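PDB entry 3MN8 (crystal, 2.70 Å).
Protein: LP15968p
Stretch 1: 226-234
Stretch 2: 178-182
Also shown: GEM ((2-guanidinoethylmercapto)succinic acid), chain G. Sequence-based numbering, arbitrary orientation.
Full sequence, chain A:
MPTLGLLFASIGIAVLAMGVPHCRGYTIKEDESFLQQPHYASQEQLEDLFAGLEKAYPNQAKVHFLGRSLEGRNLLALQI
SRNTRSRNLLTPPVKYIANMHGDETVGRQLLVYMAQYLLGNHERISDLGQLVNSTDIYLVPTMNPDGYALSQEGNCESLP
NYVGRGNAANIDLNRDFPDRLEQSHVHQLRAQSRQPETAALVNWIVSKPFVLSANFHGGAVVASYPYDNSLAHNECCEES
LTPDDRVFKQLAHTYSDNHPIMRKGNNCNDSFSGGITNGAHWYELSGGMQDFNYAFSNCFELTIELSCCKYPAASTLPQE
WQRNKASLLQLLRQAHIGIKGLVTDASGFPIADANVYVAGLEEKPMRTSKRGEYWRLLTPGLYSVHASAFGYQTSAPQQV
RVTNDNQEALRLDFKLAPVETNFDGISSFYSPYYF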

# COMPACT_ATOMS: atom_id res chain seq x y z
N PRO A 226 4.63 8.27 -6.79
CA PRO A 226 4.82 9.69 -6.43
C PRO A 226 5.92 10.42 -7.24
O PRO A 226 6.83 9.78 -7.79
CB PRO A 226 5.23 9.62 -4.95
CG PRO A 226 4.66 8.33 -4.45
CD PRO A 226 4.72 7.38 -5.62
N TYR A 227 5.82 11.74 -7.33
CA TYR A 227 4.69 12.49 -6.81
C TYR A 227 3.62 12.63 -7.88
O TYR A 227 3.90 12.44 -9.08
CB TYR A 227 5.14 13.90 -6.40
CG TYR A 227 6.04 13.99 -5.19
CD1 TYR A 227 5.57 13.65 -3.92
CD2 TYR A 227 7.34 14.46 -5.31
CE1 TYR A 227 6.38 13.76 -2.81
CE2 TYR A 227 8.16 14.57 -4.21
CZ TYR A 227 7.67 14.21 -2.96
OH TYR A 227 8.48 14.31 -1.86
N ASP A 228 2.41 12.97 -7.45
CA ASP A 228 1.26 13.14 -8.34
C ASP A 228 1.10 14.61 -8.73
O ASP A 228 0.32 14.95 -9.61
CB ASP A 228 -0.03 12.66 -7.66
CG ASP A 228 -0.22 11.13 -7.75
OD1 ASP A 228 0.50 10.49 -8.54
OD2 ASP A 228 -1.09 10.58 -7.02
N ASN A 229 1.85 15.48 -8.06
CA ASN A 229 1.78 16.91 -8.34
C ASN A 229 3.09 17.65 -8.07
O ASN A 229 4.07 17.04 -7.60
CB ASN A 229 0.61 17.56 -7.58
CG ASN A 229 0.89 17.73 -6.10
OD1 ASN A 229 1.94 17.31 -5.58
ND2 ASN A 229 -0.05 18.35 -5.40
N SER A 230 3.12 18.95 -8.37
CA SER A 230 4.32 19.74 -8.14
C SER A 230 3.99 21.19 -7.85
O SER A 230 2.84 21.61 -8.00
CB SER A 230 5.25 19.66 -9.36
OG SER A 230 4.65 20.26 -10.49
N LEU A 231 4.99 21.95 -7.41
CA LEU A 231 4.89 23.40 -7.25
C LEU A 231 4.63 24.11 -8.60
O LEU A 231 3.96 25.15 -8.65
CB LEU A 231 6.15 23.99 -6.60
CG LEU A 231 6.31 24.05 -5.07
CD1 LEU A 231 7.73 24.39 -4.72
CD2 LEU A 231 5.35 25.05 -4.43
N ALA A 232 5.18 23.55 -9.67
CA ALA A 232 4.94 24.10 -11.00
C ALA A 232 3.45 23.99 -11.36
O ALA A 232 2.91 24.80 -12.12
CB ALA A 232 5.80 23.38 -12.04
N HIS A 233 2.79 22.98 -10.78
CA HIS A 233 1.40 22.66 -11.11
C HIS A 233 1.16 22.57 -12.60
O HIS A 233 0.31 23.25 -13.16
CB HIS A 233 0.42 23.64 -10.44
CG HIS A 233 0.38 23.50 -8.95
ND1 HIS A 233 1.02 24.37 -8.09
CD2 HIS A 233 -0.19 22.55 -8.16
CE1 HIS A 233 0.83 23.98 -6.84
NE2 HIS A 233 0.11 22.87 -6.86
N ASN A 234 1.95 21.71 -13.24
CA ASN A 234 1.80 21.42 -14.66
C ASN A 234 0.63 20.46 -14.89
O ASN A 234 0.34 19.60 -14.06
CB ASN A 234 3.10 20.83 -15.20
CG ASN A 234 4.32 21.73 -14.90
OD1 ASN A 234 4.24 22.96 -15.02
ND2 ASN A 234 5.44 21.11 -14.53
C8 GEM G . -6.12 8.97 -10.94
S7 GEM G . -5.05 8.36 -9.67
C6 GEM G . -3.74 7.68 -10.66
C5 GEM G . -3.15 8.67 -11.66
N3 GEM G . -2.42 9.67 -10.90
C1 GEM G . -1.90 10.81 -11.36
N4 GEM G . -1.26 11.63 -10.55
N2 GEM G . -2.03 11.12 -12.65
C9 GEM G . -7.17 9.81 -10.26
O14 GEM G . -7.19 9.84 -9.01
O15 GEM G . -7.99 10.44 -10.96
C10 GEM G . -6.74 7.86 -11.80
C11 GEM G . -7.74 6.94 -11.13
O12 GEM G . -7.58 5.70 -11.28
O13 GEM G . -8.71 7.42 -10.48
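Stretch 2 178-182: PDRLE

Stretch 2 packs on stretch 1 as one loop against another. Neither segment forms a regular helix or strand, so the contact is made by side chains and single backbone atoms, not by paired strands. The two pieces belong to one chain, and any two residues that touch are at least 47 positions apart in sequence. Together they bury 325 Å², summed over both sides.

The backbone of stretch 2 folds into a type I beta turn from D179 to E182. It is closed by a hydrogen bond from E182 N to D179 O of 3.0 Å. R180 and L181 occupy the two central positions of the turn. Their CA-to-CB bonds both point toward stretch 1, and these two residues cover the most surface in stretch 2. In stretch 1 the chain is extended at N229 and S230 and then bends, with a hydrogen bond from H233 N to S230 O of 3.1 Å. The peptide bond between P226 and Y227 is cis. The closest CA atoms across the contact are those of L231 and L181, 7.3 Å apart.

R180 is the main anchor. Its side chain leaves the backbone with chi1 in p and runs extended through chi2 and chi3, both t. This carries the guanidinium onto Y227. The two groups stack, with centres 3.5 Å apart and planes at 16°. R180 CZ lies 3.5 Å from the centroid of the Y227 ring and 11° off the ring normal, so the positive charge sits over the face in a cation-pi contact. The closest atoms of the pair are R180 NE and Y227 CD1, at 3.2 Å.

N229 O lies at the edge of the same guanidinium, near its plane. R180 NH2 gives a weak hydrogen bond to the backbone N229 O at 2.8 Å and another weak one to the side-chain N229 OD1 at 3.2 Å. Stacking uses the face of the guanidinium and leaves NH2 able to reach N229 O at the edge.

N229 covers the most surface in stretch 1. Its CA-to-CB bond points sideways, but the end of the side chain comes nearer to stretch 2; chi1 is p. While N229 OD1 accepts from R180, N229 ND2 donates to D179 OD1 at 3.1 Å and more weakly to D179 OD2 at 3.4 Å. One buried amide thus joins two neighbouring residues of the turn. D179 OD2 also receives a weak bond from L181 N at 3.5 Å, which ties the same carboxylate to its own loop.

L181 supplies the apolar part of the contact. L181 CD1 approaches the backbone of stretch 1, 3.7 Å from S230 C and 3.8 Å from L231 N. L181 CD2 lies 4.1 Å from L231 CG. H233 is only grazed, with H233 NE2 4.5 Å from L181 CD1.

D228 takes no part in this contact. The end of its side chain leads away from stretch 2, and D228 OD1 lies 2.9 Å from N4 of the bound GEM.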

# COMPACT_ATOMS: atom_id res chain seq x y z
N PRO A 178 -4.87 15.63 2.81
CA PRO A 178 -3.95 16.76 2.97
C PRO A 178 -2.82 16.73 1.93
O PRO A 178 -2.25 15.68 1.62
CB PRO A 178 -3.38 16.54 4.38
CG PRO A 178 -4.41 15.72 5.10
CD PRO A 178 -5.03 14.85 4.05
N ASP A 179 -2.51 17.91 1.38
CA ASP A 179 -1.49 18.03 0.36
C ASP A 179 -0.19 18.51 0.97
O ASP A 179 -0.19 19.42 1.80
CB ASP A 179 -1.94 19.00 -0.73
CG ASP A 179 -1.04 18.94 -1.96
OD1 ASP A 179 -0.70 17.82 -2.39
OD2 ASP A 179 -0.69 20.02 -2.50
N ARG A 180 0.92 17.89 0.57
CA ARG A 180 2.23 18.26 1.09
C ARG A 180 2.54 19.72 0.77
O ARG A 180 3.23 20.40 1.51
CB ARG A 180 3.30 17.35 0.49
CG ARG A 180 3.28 17.38 -1.00
CD ARG A 180 4.10 16.27 -1.58
NE ARG A 180 4.16 16.43 -3.03
CZ ARG A 180 5.10 17.13 -3.65
NH1 ARG A 180 6.07 17.72 -2.95
NH2 ARG A 180 5.08 17.23 -4.97
N LEU A 181 2.00 20.21 -0.34
CA LEU A 181 2.25 21.60 -0.72
C LEU A 181 1.26 22.61 -0.10
O LEU A 181 1.10 23.72 -0.60
CB LEU A 181 2.30 21.73 -2.24
CG LEU A 181 3.31 20.76 -2.87
CD1 LEU A 181 3.06 20.60 -4.37
CD2 LEU A 181 4.73 21.22 -2.58
N GLU A 182 0.61 22.21 1.00
CA GLU A 182 -0.29 23.09 1.75
C GLU A 182 -1.48 23.54 0.92
O GLU A 182 -1.57 24.71 0.55
CB GLU A 182 0.47 24.32 2.26
CG GLU A 182 -0.35 25.19 3.20
CD GLU A 182 -0.25 24.74 4.65
OE1 GLU A 182 -0.96 25.32 5.50
OE2 GLU A 182 0.55 23.81 4.93